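Local coordinates for protein N5-carboxyaminoimidazole ribonucleotide synthetase (Bacillus anthracis, PDB 3QFF) that catalyses the ATP-dependent carboxylation of aminoimidazole ribonucleotide by bicarbonate to N5-carboxyaminoimidazole ribonucleotide, a step of purine biosynthesis, at residues Thr286-Glu291 / Gly338-Leu343; Gly26-Leu31 / Ser293-His298; Pro279-His284 / Gln352-His357; Ala215-Val220 / His225-Pro230. All coordinates share one frame; numbering follows the deposited sequence.

Contact 1. Residues Thr286-Glu291 / Gly338-Leu343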
loop_
_atom_site.group_PDB
_atom_site.type_symbol
_atom_site.label_atom_id
_atom_site.label_comp_id
_atom_site.label_asym_id
_atom_site.label_seq_id
_atom_site.Cartn_x
_atom_site.Cartn_y
_atom_site.Cartn_z
ATOM N N THR A 286 3.881 -6.942 -7.636
ATOM C CA THR A 286 2.756 -6.066 -7.981
ATOM C C THR A 286 2.520 -4.961 -6.940
ATOM O O THR A 286 1.902 -3.949 -7.255
ATOM C CB THR A 286 1.426 -6.836 -8.115
ATOM O OG1 THR A 286 1.131 -7.514 -6.877
ATOM C CG2 THR A 286 1.495 -7.831 -9.260
ATOM N N GLN A 287 2.984 -5.180 -5.710
ATOM C CA GLN A 287 2.806 -4.219 -4.618
ATOM C C GLN A 287 3.455 -2.882 -4.896
ATOM O O GLN A 287 2.990 -1.856 -4.409
ATOM C CB GLN A 287 3.418 -4.757 -3.326
ATOM C CG GLN A 287 2.566 -5.788 -2.601
ATOM C CD GLN A 287 3.183 -6.152 -1.280
ATOM O OE1 GLN A 287 4.365 -6.539 -1.202
ATOM N NE2 GLN A 287 2.409 -5.999 -0.221
ATOM N N ASP A 288 4.564 -2.901 -5.630
ATOM C CA ASP A 288 5.303 -1.668 -5.891
ATOM C C ASP A 288 5.353 -1.279 -7.366
ATOM O O ASP A 288 5.538 -0.109 -7.691
ATOM C CB ASP A 288 6.705 -1.756 -5.259
ATOM C CG ASP A 288 6.644 -1.887 -3.739
ATOM O OD1 ASP A 288 6.131 -0.946 -3.088
ATOM O OD2 ASP A 288 7.084 -2.928 -3.192
ATOM N N ALA A 289 5.149 -2.247 -8.254
ATOM C CA ALA A 289 5.403 -2.013 -9.686
ATOM C C ALA A 289 4.164 -1.955 -10.571
ATOM O O ALA A 289 4.275 -1.585 -11.745
ATOM C CB ALA A 289 6.368 -3.050 -10.229
ATOM N N CYS A 290 3.000 -2.328 -10.028
ATOM C CA CYS A 290 1.763 -2.316 -10.812
ATOM C C CYS A 290 0.765 -1.316 -10.279
ATOM O O CYS A 290 0.838 -0.883 -9.135
ATOM C CB CYS A 290 1.111 -3.703 -10.851
ATOM S SG CYS A 290 1.993 -4.880 -11.849
ATOM N N GLU A 291 -0.205 -0.991 -11.122
ATOM C CA GLU A 291 -1.255 -0.058 -10.772
ATOM C C GLU A 291 -2.139 -0.529 -9.590
ATOM O O GLU A 291 -2.598 0.298 -8.801
ATOM C CB GLU A 291 -2.075 0.239 -12.027
ATOM C CG GLU A 291 -2.912 1.470 -11.905
ATOM C CD GLU A 291 -3.506 1.892 -13.224
ATOM O OE1 GLU A 291 -4.675 2.342 -13.208
ATOM O OE2 GLU A 291 -2.814 1.756 -14.266
ATOM N N GLY A 338 16.281 2.741 -4.070
ATOM C CA GLY A 338 15.528 2.152 -5.183
ATOM C C GLY A 338 14.985 0.754 -4.884
ATOM O O GLY A 338 14.580 0.033 -5.801
ATOM N N CYS A 339 14.984 0.384 -3.605
ATOM C CA CYS A 339 14.522 -0.916 -3.145
ATOM C C CYS A 339 13.364 -0.675 -2.198
ATOM O O CYS A 339 13.392 0.282 -1.413
ATOM C CB CYS A 339 15.634 -1.665 -2.404
ATOM S SG CYS A 339 17.119 -1.981 -3.387
ATOM N N TYR A 340 12.352 -1.533 -2.271
ATOM C CA TYR A 340 11.144 -1.366 -1.460
ATOM C C TYR A 340 10.922 -2.593 -0.587
ATOM O O TYR A 340 10.532 -3.676 -1.066
ATOM C CB TYR A 340 9.943 -1.003 -2.356
ATOM C CG TYR A 340 10.237 0.282 -3.092
ATOM C CD1 TYR A 340 10.889 0.266 -4.329
ATOM C CD2 TYR A 340 9.961 1.522 -2.501
ATOM C CE1 TYR A 340 11.219 1.448 -4.994
ATOM C CE2 TYR A 340 10.279 2.716 -3.166
ATOM C CZ TYR A 340 10.910 2.670 -4.403
ATOM O OH TYR A 340 11.246 3.838 -5.052
ATOM N N LEU A 341 11.202 -2.401 0.700
ATOM C CA LEU A 341 11.267 -3.495 1.654
ATOM C C LEU A 341 9.900 -3.850 2.216
ATOM O O LEU A 341 9.139 -2.972 2.622
ATOM C CB LEU A 341 12.242 -3.129 2.786
ATOM C CG LEU A 341 12.568 -4.126 3.900
ATOM C CD1 LEU A 341 13.154 -5.442 3.343
ATOM C CD2 LEU A 341 13.534 -3.488 4.902
ATOM N N HIS A 342 9.589 -5.142 2.219
ATOM C CA HIS A 342 8.436 -5.663 2.941
ATOM C C HIS A 342 8.896 -6.689 3.960
ATOM O O HIS A 342 9.622 -7.623 3.626
ATOM C CB HIS A 342 7.413 -6.244 1.963
ATOM C CG HIS A 342 6.959 -5.244 0.947
ATOM N ND1 HIS A 342 5.760 -4.570 1.047
ATOM C CD2 HIS A 342 7.583 -4.738 -0.140
ATOM C CE1 HIS A 342 5.650 -3.723 0.037
ATOM N NE2 HIS A 342 6.753 -3.793 -0.685
ATOM N N LEU A 343 8.509 -6.493 5.209
ATOM C CA LEU A 343 8.832 -7.475 6.234
ATOM C C LEU A 343 7.555 -7.900 6.947
ATOM O O LEU A 343 6.688 -7.079 7.221
ATOM C CB LEU A 343 9.906 -6.951 7.197
ATOM C CG LEU A 343 11.279 -6.645 6.573
ATOM C CD1 LEU A 343 12.206 -5.964 7.584
ATOM C CD2 LEU A 343 11.955 -7.903 6.035
#
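Asp288 and Tyr340 bring the short helix 286-289 and the strand 339-343 closest together, yet their CA atoms are still 7.3 Å apart, so side chains rather than backbones close the contact. The central bond runs from His342 NE2 to Asp288 OD2, 2.7 Å long with an N-H...O angle of 156°. The carboxylate oxygen receives it on its syn lone pair and lies close to the imidazole plane, a His-carboxylate hydrogen bond in which the carboxylate and ring planes are turned 43° from each other. Asn359 also donates to Asp288 OD2, so two N-H groups grip this one oxygen. Strand 339-343 is an end strand, within this chain, of the large antiparallel sheet and pairs with strand 354-361, so this bond ties it to the helix that follows the loop after strand 270-276. Gln287 reaches the same imidazole from another side: beyond CG its chain is extended, and OE1 stands 3.2 Å above the ring plane, over its centre. OE1 is 3.3 Å from His342 ND1, but its place above the face gives no usable angle for a hydrogen bond; it instead takes a weak one from His357 NE2, whose ring stacks with that of His342. Tyr340 CB lies 3.5 Å from Asp288 OD2. The tyrosine ring leads away, and its hydroxyl bonds to Glu291 OE1 of the second subunit.

Contact 2. Residues Gly26-Leu31 / Ser293-His298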
loop_
_atom_site.group_PDB
_atom_site.type_symbol
_atom_site.label_atom_id
_atom_site.label_comp_id
_atom_site.label_asym_id
_atom_site.label_seq_id
_atom_site.Cartn_x
_atom_site.Cartn_y
_atom_site.Cartn_z
ATOM N N GLY A 26 -2.015 -13.587 4.257
ATOM C CA GLY A 26 -3.064 -12.993 5.076
ATOM C C GLY A 26 -2.766 -11.556 5.497
ATOM O O GLY A 26 -3.630 -10.690 5.376
ATOM N N ARG A 27 -1.565 -11.293 5.999
ATOM C CA ARG A 27 -1.203 -9.937 6.423
ATOM C C ARG A 27 -1.312 -8.934 5.267
ATOM O O ARG A 27 -1.874 -7.850 5.421
ATOM C CB ARG A 27 0.218 -9.929 6.990
ATOM C CG ARG A 27 0.767 -8.538 7.360
ATOM C CD ARG A 27 2.247 -8.693 7.698
ATOM N NE ARG A 27 2.915 -7.462 8.129
ATOM C CZ ARG A 27 3.035 -7.063 9.396
ATOM N NH1 ARG A 27 2.480 -7.760 10.380
ATOM N NH2 ARG A 27 3.699 -5.940 9.678
ATOM N N MET A 28 -0.783 -9.310 4.112
ATOM C CA MET A 28 -0.822 -8.419 2.955
ATOM C C MET A 28 -2.229 -8.210 2.368
ATOM O O MET A 28 -2.554 -7.098 1.931
ATOM C CB MET A 28 0.190 -8.863 1.904
ATOM C CG MET A 28 1.612 -8.515 2.333
ATOM S SD MET A 28 2.880 -9.064 1.192
ATOM C CE MET A 28 2.942 -10.841 1.457
ATOM N N MET A 29 -3.067 -9.245 2.394
ATOM C CA MET A 29 -4.494 -9.085 2.021
ATOM C C MET A 29 -5.123 -8.073 2.988
ATOM O O MET A 29 -5.899 -7.191 2.598
ATOM C CB MET A 29 -5.261 -10.413 2.193
ATOM C CG MET A 29 -5.104 -11.474 1.097
ATOM S SD MET A 29 -6.092 -12.949 1.566
ATOM C CE MET A 29 -5.587 -14.155 0.337
ATOM N N ALA A 30 -4.808 -8.246 4.265
ATOM C CA ALA A 30 -5.436 -7.464 5.325
ATOM C C ALA A 30 -5.018 -5.995 5.277
ATOM O O ALA A 30 -5.835 -5.107 5.534
ATOM C CB ALA A 30 -5.127 -8.082 6.688
ATOM N N LEU A 31 -3.754 -5.745 4.933
ATOM C CA LEU A 31 -3.265 -4.371 4.740
ATOM C C LEU A 31 -3.962 -3.669 3.576
ATOM O O LEU A 31 -4.337 -2.495 3.682
ATOM C CB LEU A 31 -1.738 -4.344 4.573
ATOM C CG LEU A 31 -0.976 -4.587 5.901
ATOM C CD1 LEU A 31 0.469 -4.967 5.649
ATOM C CD2 LEU A 31 -1.032 -3.348 6.797
ATOM N N SER A 293 -2.070 -3.924 -6.583
ATOM C CA SER A 293 -1.381 -5.145 -6.169
ATOM C C SER A 293 -2.277 -6.375 -6.297
ATOM O O SER A 293 -3.506 -6.263 -6.301
ATOM C CB SER A 293 -0.868 -5.023 -4.739
ATOM O OG SER A 293 -1.897 -5.311 -3.820
ATOM N N GLN A 294 -1.673 -7.560 -6.383
ATOM C CA GLN A 294 -2.466 -8.792 -6.349
ATOM C C GLN A 294 -3.387 -8.856 -5.129
ATOM O O GLN A 294 -4.471 -9.467 -5.182
ATOM C CB GLN A 294 -1.559 -10.025 -6.421
ATOM C CG GLN A 294 -0.665 -10.240 -5.202
ATOM C CD GLN A 294 0.134 -11.537 -5.267
ATOM O OE1 GLN A 294 -0.241 -12.486 -5.961
ATOM N NE2 GLN A 294 1.222 -11.595 -4.504
ATOM N N PHE A 295 -2.946 -8.223 -4.029
ATOM C CA PHE A 295 -3.715 -8.177 -2.786
ATOM C C PHE A 295 -4.932 -7.260 -2.852
ATOM O O PHE A 295 -6.047 -7.663 -2.457
ATOM C CB PHE A 295 -2.798 -7.839 -1.583
ATOM C CG PHE A 295 -1.679 -8.831 -1.407
ATOM C CD1 PHE A 295 -0.380 -8.542 -1.829
ATOM C CD2 PHE A 295 -1.956 -10.087 -0.878
ATOM C CE1 PHE A 295 0.631 -9.499 -1.692
ATOM C CE2 PHE A 295 -0.969 -11.053 -0.743
ATOM C CZ PHE A 295 0.334 -10.760 -1.150
ATOM N N GLY A 296 -4.724 -6.031 -3.328
ATOM C CA GLY A 296 -5.853 -5.130 -3.602
ATOM C C GLY A 296 -6.831 -5.751 -4.593
ATOM O O GLY A 296 -8.054 -5.579 -4.459
ATOM N N GLN A 297 -6.302 -6.469 -5.586
ATOM C CA GLN A 297 -7.140 -7.165 -6.576
ATOM C C GLN A 297 -7.966 -8.279 -5.952
ATOM O O GLN A 297 -9.154 -8.411 -6.241
ATOM C CB GLN A 297 -6.311 -7.727 -7.746
ATOM C CG GLN A 297 -5.750 -6.673 -8.680
ATOM C CD GLN A 297 -6.828 -5.975 -9.527
ATOM O OE1 GLN A 297 -7.805 -5.431 -8.999
ATOM N NE2 GLN A 297 -6.633 -5.974 -10.839
ATOM N N HIS A 298 -7.337 -9.077 -5.098
ATOM C CA HIS A 298 -8.011 -10.209 -4.461
ATOM C C HIS A 298 -9.188 -9.731 -3.603
ATOM O O HIS A 298 -10.287 -10.316 -3.653
ATOM C CB HIS A 298 -7.026 -11.032 -3.616
ATOM C CG HIS A 298 -7.648 -12.241 -2.983
ATOM N ND1 HIS A 298 -7.834 -13.427 -3.659
ATOM C CD2 HIS A 298 -8.129 -12.441 -1.733
ATOM C CE1 HIS A 298 -8.403 -14.308 -2.855
ATOM N NE2 HIS A 298 -8.608 -13.728 -1.683
#
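Ser293 OG is gripped by two backbone N-H groups at the start of the helix whose Phe295 and His298 pack against Met28 and Met29. Gly296 N gives an almost straight bond to it (3.0 Å, 174°), whereas that from Phe295 N is weak; this N-cap fixes the first turn. The short helical segments pass with their axes 8.4 Å apart and a signed crossing angle of -68°. Met28 CB sits nearly on the normal of the Phe295 ring, 3.4 Å from its centroid, a close CH-pi contact. Met28 SD is 4.4 Å from the same centroid, obliquely above the rim on the side of CB, a Met-aromatic contact. The bend at chi3 (-74°) turns Met28 CE toward Phe295 CZ, 3.7 Å away. Gln294 CG covers the opposite face, and Met29 CG meets the ring at its edge. Helix 24-35, which follows the first strand of the parallel, Rossmann-like sheet, thus packs on helix 294-303, joining the preATP-grasp and ATP-grasp parts of the chain. Met29 has an extended side chain that carries CE over one face of the His298 ring, 4.0 Å from its centroid. Thr257 and Thr80 hydrogen-bond to His298 ND1 and NE2 respectively, holding the imidazole from both nitrogens.

Contact 3. Residues Pro279-His284 / Gln352-His357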
loop_
_atom_site.group_PDB
_atom_site.type_symbol
_atom_site.label_atom_id
_atom_site.label_comp_id
_atom_site.label_asym_id
_atom_site.label_seq_id
_atom_site.Cartn_x
_atom_site.Cartn_y
_atom_site.Cartn_z
ATOM N N PRO A 279 -3.335 -15.371 -3.763
ATOM C CA PRO A 279 -2.134 -14.592 -4.009
ATOM C C PRO A 279 -0.910 -15.467 -3.752
ATOM O O PRO A 279 -0.923 -16.379 -2.897
ATOM C CB PRO A 279 -2.224 -13.456 -2.977
ATOM C CG PRO A 279 -3.684 -13.320 -2.705
ATOM C CD PRO A 279 -4.245 -14.705 -2.813
ATOM N N HIS A 280 0.135 -15.193 -4.505
ATOM C CA HIS A 280 1.254 -16.081 -4.612
ATOM C C HIS A 280 2.531 -15.262 -4.487
ATOM O O HIS A 280 2.543 -14.066 -4.795
ATOM C CB HIS A 280 1.155 -16.764 -5.978
ATOM C CG HIS A 280 2.117 -17.884 -6.181
ATOM N ND1 HIS A 280 3.321 -17.714 -6.834
ATOM C CD2 HIS A 280 2.044 -19.196 -5.859
ATOM C CE1 HIS A 280 3.953 -18.873 -6.892
ATOM N NE2 HIS A 280 3.196 -19.791 -6.316
ATOM N N ASN A 281 3.600 -15.911 -4.034
ATOM C CA ASN A 281 4.923 -15.272 -3.860
ATOM C C ASN A 281 5.448 -14.628 -5.158
ATOM O O ASN A 281 6.081 -13.565 -5.120
ATOM C CB ASN A 281 5.915 -16.317 -3.332
ATOM C CG ASN A 281 7.177 -15.716 -2.708
ATOM O OD1 ASN A 281 7.491 -14.526 -2.842
ATOM N ND2 ASN A 281 7.907 -16.560 -2.013
ATOM N N SER A 282 5.173 -15.260 -6.299
ATOM C CA SER A 282 5.607 -14.737 -7.599
ATOM C C SER A 282 4.820 -13.481 -8.065
ATOM O O SER A 282 5.121 -12.923 -9.108
ATOM C CB SER A 282 5.623 -15.852 -8.668
ATOM O OG SER A 282 4.316 -16.236 -9.083
ATOM N N GLY A 283 3.833 -13.048 -7.273
ATOM C CA GLY A 283 3.063 -11.831 -7.527
ATOM C C GLY A 283 3.344 -10.672 -6.574
ATOM O O GLY A 283 2.702 -9.621 -6.663
ATOM N N HIS A 284 4.289 -10.840 -5.652
ATOM C CA HIS A 284 4.597 -9.754 -4.695
ATOM C C HIS A 284 5.144 -8.493 -5.364
ATOM O O HIS A 284 4.994 -7.379 -4.829
ATOM C CB HIS A 284 5.589 -10.225 -3.619
ATOM C CG HIS A 284 5.050 -11.274 -2.697
ATOM N ND1 HIS A 284 3.708 -11.577 -2.604
ATOM C CD2 HIS A 284 5.678 -12.054 -1.782
ATOM C CE1 HIS A 284 3.535 -12.523 -1.698
ATOM N NE2 HIS A 284 4.715 -12.825 -1.179
ATOM N N GLN A 352 14.942 -21.216 6.236
ATOM C CA GLN A 352 14.208 -21.236 4.971
ATOM C C GLN A 352 12.819 -20.606 5.076
ATOM O O GLN A 352 12.036 -20.638 4.123
ATOM C CB GLN A 352 14.137 -22.660 4.412
ATOM C CG GLN A 352 15.474 -23.152 3.852
ATOM C CD GLN A 352 15.344 -24.441 3.050
ATOM O OE1 GLN A 352 14.721 -25.408 3.493
ATOM N NE2 GLN A 352 15.957 -24.466 1.869
ATOM N N ARG A 353 12.529 -20.020 6.232
ATOM C CA ARG A 353 11.262 -19.341 6.452
ATOM C C ARG A 353 11.312 -18.014 5.693
ATOM O O ARG A 353 12.339 -17.332 5.684
ATOM C CB ARG A 353 11.045 -19.121 7.949
ATOM C CG ARG A 353 9.757 -18.417 8.334
ATOM C CD ARG A 353 9.531 -18.525 9.839
ATOM N NE ARG A 353 8.925 -19.805 10.188
ATOM C CZ ARG A 353 8.843 -20.302 11.421
ATOM N NH1 ARG A 353 9.342 -19.634 12.457
ATOM N NH2 ARG A 353 8.258 -21.477 11.618
ATOM N N LYS A 354 10.208 -17.681 5.038
ATOM C CA LYS A 354 10.083 -16.437 4.297
ATOM C C LYS A 354 9.785 -15.323 5.284
ATOM O O LYS A 354 8.741 -15.334 5.930
ATOM C CB LYS A 354 8.982 -16.566 3.228
ATOM C CG LYS A 354 9.396 -17.454 2.044
ATOM C CD LYS A 354 8.209 -17.813 1.153
ATOM C CE LYS A 354 8.625 -18.865 0.091
ATOM N NZ LYS A 354 7.467 -19.206 -0.784
ATOM N N MET A 355 10.718 -14.380 5.418
ATOM C CA MET A 355 10.621 -13.302 6.426
ATOM C C MET A 355 10.141 -11.991 5.805
ATOM O O MET A 355 9.605 -11.139 6.502
ATOM C CB MET A 355 11.980 -13.064 7.117
ATOM C CG MET A 355 12.618 -14.349 7.712
ATOM S SD MET A 355 11.609 -15.148 8.969
ATOM C CE MET A 355 11.680 -13.927 10.290
ATOM N N GLY A 356 10.376 -11.839 4.503
ATOM C CA GLY A 356 9.947 -10.670 3.753
ATOM C C GLY A 356 10.300 -10.798 2.291
ATOM O O GLY A 356 10.630 -11.901 1.800
ATOM N N HIS A 357 10.229 -9.669 1.592
ATOM C CA HIS A 357 10.741 -9.545 0.229
ATOM C C HIS A 357 11.142 -8.093 -0.038
ATOM O O HIS A 357 10.686 -7.170 0.653
ATOM C CB HIS A 357 9.706 -10.032 -0.809
ATOM C CG HIS A 357 8.462 -9.197 -0.867
ATOM N ND1 HIS A 357 7.364 -9.446 -0.070
ATOM C CD2 HIS A 357 8.131 -8.142 -1.647
ATOM C CE1 HIS A 357 6.417 -8.567 -0.347
ATOM N NE2 HIS A 357 6.856 -7.764 -1.298
#
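His284 and His357 form the tightly packed half of this contact, while Asn281 and Lys354 make its looser side. The two imidazoles overlap as an offset stack, centroids 4.6 Å apart and planes inclined by 29°. The offset places His284 CB, not its ring centre, over the face of His357: CB is 3.7 Å from that centroid and close to the ring normal. His284 CD2 also comes 3.5 Å from His357 ND1. His357 can lie beneath its partner because its CG sits between the backbone N and the carbonyl carbon (chi1 65°), and Tyr344 OH holds its ND1 by a hydrogen bond. The loop side is braced locally, since His280 ND1 accepts from Ser282 N at 3.1 Å with the donor tilted from the ring plane, and also shares a hydrogen bond with Ser282 OG, bonds which tie His280 to the 3-10 turn 281-283. On the looser side Lys354, the partly exposed member, stretches out along an extended chain to meet the Asn281 side chain from the opposite direction, Lys354 NZ lying 4.2 Å from Asn281 CB. The Lys354 side chain is about 9 Å from the bound ADP. Between Lys354 and His357 the strand makes a classic beta bulge, with Met355 and Gly356 both facing Ile321 of the neighbouring strand.

Contact 4. Residues Ala215-Val220 / His225-Pro230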
loop_
_atom_site.group_PDB
_atom_site.type_symbol
_atom_site.label_atom_id
_atom_site.label_comp_id
_atom_site.label_asym_id
_atom_site.label_seq_id
_atom_site.Cartn_x
_atom_site.Cartn_y
_atom_site.Cartn_z
ATOM N N ALA A 215 5.722 -12.853 -15.237
ATOM C CA ALA A 215 6.933 -12.754 -14.427
ATOM C C ALA A 215 7.827 -13.953 -14.710
ATOM O O ALA A 215 7.343 -15.078 -14.807
ATOM C CB ALA A 215 6.586 -12.718 -12.952
ATOM N N GLU A 216 9.125 -13.698 -14.844
ATOM C CA GLU A 216 10.124 -14.768 -14.929
ATOM C C GLU A 216 10.590 -15.099 -13.514
ATOM O O GLU A 216 11.048 -14.209 -12.782
ATOM C CB GLU A 216 11.291 -14.337 -15.828
ATOM C CG GLU A 216 12.604 -15.116 -15.620
ATOM C CD GLU A 216 13.780 -14.517 -16.410
ATOM O OE1 GLU A 216 13.604 -13.472 -17.065
ATOM O OE2 GLU A 216 14.888 -15.093 -16.369
ATOM N N ASN A 217 10.484 -16.375 -13.134
ATOM C CA ASN A 217 10.796 -16.800 -11.776
ATOM C C ASN A 217 12.050 -17.643 -11.657
ATOM O O ASN A 217 12.218 -18.620 -12.395
ATOM C CB ASN A 217 9.613 -17.563 -11.188
ATOM C CG ASN A 217 8.373 -16.727 -11.156
ATOM O OD1 ASN A 217 8.430 -15.541 -10.842
ATOM N ND2 ASN A 217 7.244 -17.324 -11.511
ATOM N N ILE A 218 12.904 -17.266 -10.709
ATOM C CA ILE A 218 14.138 -17.997 -10.444
ATOM C C ILE A 218 14.040 -18.711 -9.095
ATOM O O ILE A 218 13.923 -18.066 -8.040
ATOM C CB ILE A 218 15.405 -17.068 -10.584
ATOM C CG1 ILE A 218 15.425 -16.426 -11.983
ATOM C CG2 ILE A 218 16.704 -17.863 -10.296
ATOM C CD1 ILE A 218 16.663 -15.586 -12.333
ATOM N N HIS A 219 14.048 -20.046 -9.145
ATOM C CA HIS A 219 13.999 -20.889 -7.951
ATOM C C HIS A 219 15.388 -21.407 -7.579
ATOM O O HIS A 219 16.221 -21.648 -8.456
ATOM C CB HIS A 219 13.041 -22.070 -8.138
ATOM C CG HIS A 219 11.618 -21.658 -8.335
ATOM N ND1 HIS A 219 11.109 -21.321 -9.570
ATOM C CD2 HIS A 219 10.604 -21.499 -7.452
ATOM C CE1 HIS A 219 9.838 -20.980 -9.440
ATOM N NE2 HIS A 219 9.509 -21.075 -8.165
ATOM N N VAL A 220 15.607 -21.570 -6.276
ATOM C CA VAL A 220 16.853 -22.088 -5.704
ATOM C C VAL A 220 16.475 -22.955 -4.509
ATOM O O VAL A 220 15.767 -22.498 -3.613
ATOM C CB VAL A 220 17.802 -20.927 -5.260
ATOM C CG1 VAL A 220 18.857 -21.407 -4.243
ATOM C CG2 VAL A 220 18.471 -20.289 -6.460
ATOM N N HIS A 225 13.461 -17.452 -5.446
ATOM C CA HIS A 225 14.552 -16.529 -5.143
ATOM C C HIS A 225 14.189 -15.140 -5.677
ATOM O O HIS A 225 14.059 -14.197 -4.897
ATOM C CB HIS A 225 15.875 -17.042 -5.746
ATOM C CG HIS A 225 16.992 -16.041 -5.740
ATOM N ND1 HIS A 225 17.345 -15.316 -4.621
ATOM C CD2 HIS A 225 17.852 -15.663 -6.717
ATOM C CE1 HIS A 225 18.354 -14.515 -4.916
ATOM N NE2 HIS A 225 18.684 -14.709 -6.180
ATOM N N GLU A 226 14.015 -15.046 -6.997
ATOM C CA GLU A 226 13.701 -13.804 -7.702
ATOM C C GLU A 226 12.523 -13.942 -8.673
ATOM O O GLU A 226 12.358 -14.991 -9.312
ATOM C CB GLU A 226 14.915 -13.311 -8.487
ATOM C CG GLU A 226 15.986 -12.677 -7.612
ATOM C CD GLU A 226 17.266 -12.342 -8.364
ATOM O OE1 GLU A 226 17.567 -13.007 -9.388
ATOM O OE2 GLU A 226 17.976 -11.414 -7.915
ATOM N N SER A 227 11.718 -12.881 -8.773
ATOM C CA SER A 227 10.764 -12.707 -9.872
ATOM C C SER A 227 11.136 -11.462 -10.663
ATOM O O SER A 227 11.379 -10.387 -10.095
ATOM C CB SER A 227 9.322 -12.577 -9.383
ATOM O OG SER A 227 8.964 -13.701 -8.625
ATOM N N ILE A 228 11.164 -11.608 -11.974
ATOM C CA ILE A 228 11.635 -10.548 -12.844
ATOM C C ILE A 228 10.516 -10.163 -13.789
ATOM O O ILE A 228 9.965 -11.021 -14.471
ATOM C CB ILE A 228 12.829 -11.024 -13.679
ATOM C CG1 ILE A 228 13.962 -11.553 -12.785
ATOM C CG2 ILE A 228 13.293 -9.913 -14.610
ATOM C CD1 ILE A 228 14.997 -12.458 -13.560
ATOM N N VAL A 229 10.197 -8.872 -13.840
ATOM C CA VAL A 229 9.079 -8.390 -14.626
ATOM C C VAL A 229 9.489 -7.089 -15.326
ATOM O O VAL A 229 9.896 -6.135 -14.660
ATOM C CB VAL A 229 7.838 -8.136 -13.735
ATOM C CG1 VAL A 229 6.570 -8.055 -14.578
ATOM C CG2 VAL A 229 7.705 -9.224 -12.667
ATOM N N PRO A 230 9.365 -7.029 -16.666
ATOM C CA PRO A 230 8.819 -8.039 -17.588
ATOM C C PRO A 230 9.711 -9.273 -17.681
ATOM O O PRO A 230 10.937 -9.164 -17.595
ATOM C CB PRO A 230 8.779 -7.302 -18.939
ATOM C CG PRO A 230 8.928 -5.828 -18.594
ATOM C CD PRO A 230 9.797 -5.817 -17.382
#
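One face of the His225 ring is covered by Glu226 CG, 3.6 Å above the plane and offset toward the rim, while His225 CD2 comes 4.4 Å from Ile218 CG2 and the Trp378 ring meets it at a steep angle. His225, Glu226 and Ile218 belong to an antiparallel beta hairpin of the ATP-grasp domain, strand 209-220 with strand 223-229. The register is clear from the hydrogen-bonded pairs Glu216-Ile228 and Ile218-Glu226, with Asn217-Ser227 as the non-hydrogen-bonded pair between them. At the turn end, His225 and Glu226 both face Ile218 in a classic bulge, so Ile218 O accepts twice: from His225 N at 2.7 Å and from Glu226 N at 3.2 Å. On the face holding Glu216, Ile218 and Ile228, the Glu216 carboxylate lies alongside Ile228, with Glu216 CD 3.7 Å from Ile228 CD1. Its OE2 makes salt bridges to Lys195 and Arg232, which hold this buried charge. Ile218 CD1 is 3.8 Å from Ile228 CD1. His219, further along the strand, touches the bound ADP, placing the hairpin at the nucleotide pocket. On the other face, Ser227 OG donates to Asn217 OD1 over 2.9 Å, arriving 33° out of the amide's carbonyl plane.

In the fold
Contacts 1 and 3 share an imidazole stack and one sheet: strands 339-343 and 354-361 are neighbours, and His342 N lies 2.8 Å from His357 O in a probable hydrogen bond. Contact 2 adjoins both through Gln294, whose N is 2.8 Å from Thr286 OG1 of contact 1 and whose NE2 is 2.8 Å from His280 O of contact 3. Contact 4 belongs to the same large sheet and touches contact 3 where Ser282 CB lies 3.6 Å from Asn217 OD1; its centre is about 20 Å from that of contact 2. The ADP lies nearest contact 4, about 4 Å from the His219 side chain, whereas contacts 1 and 2 both reach the second subunit.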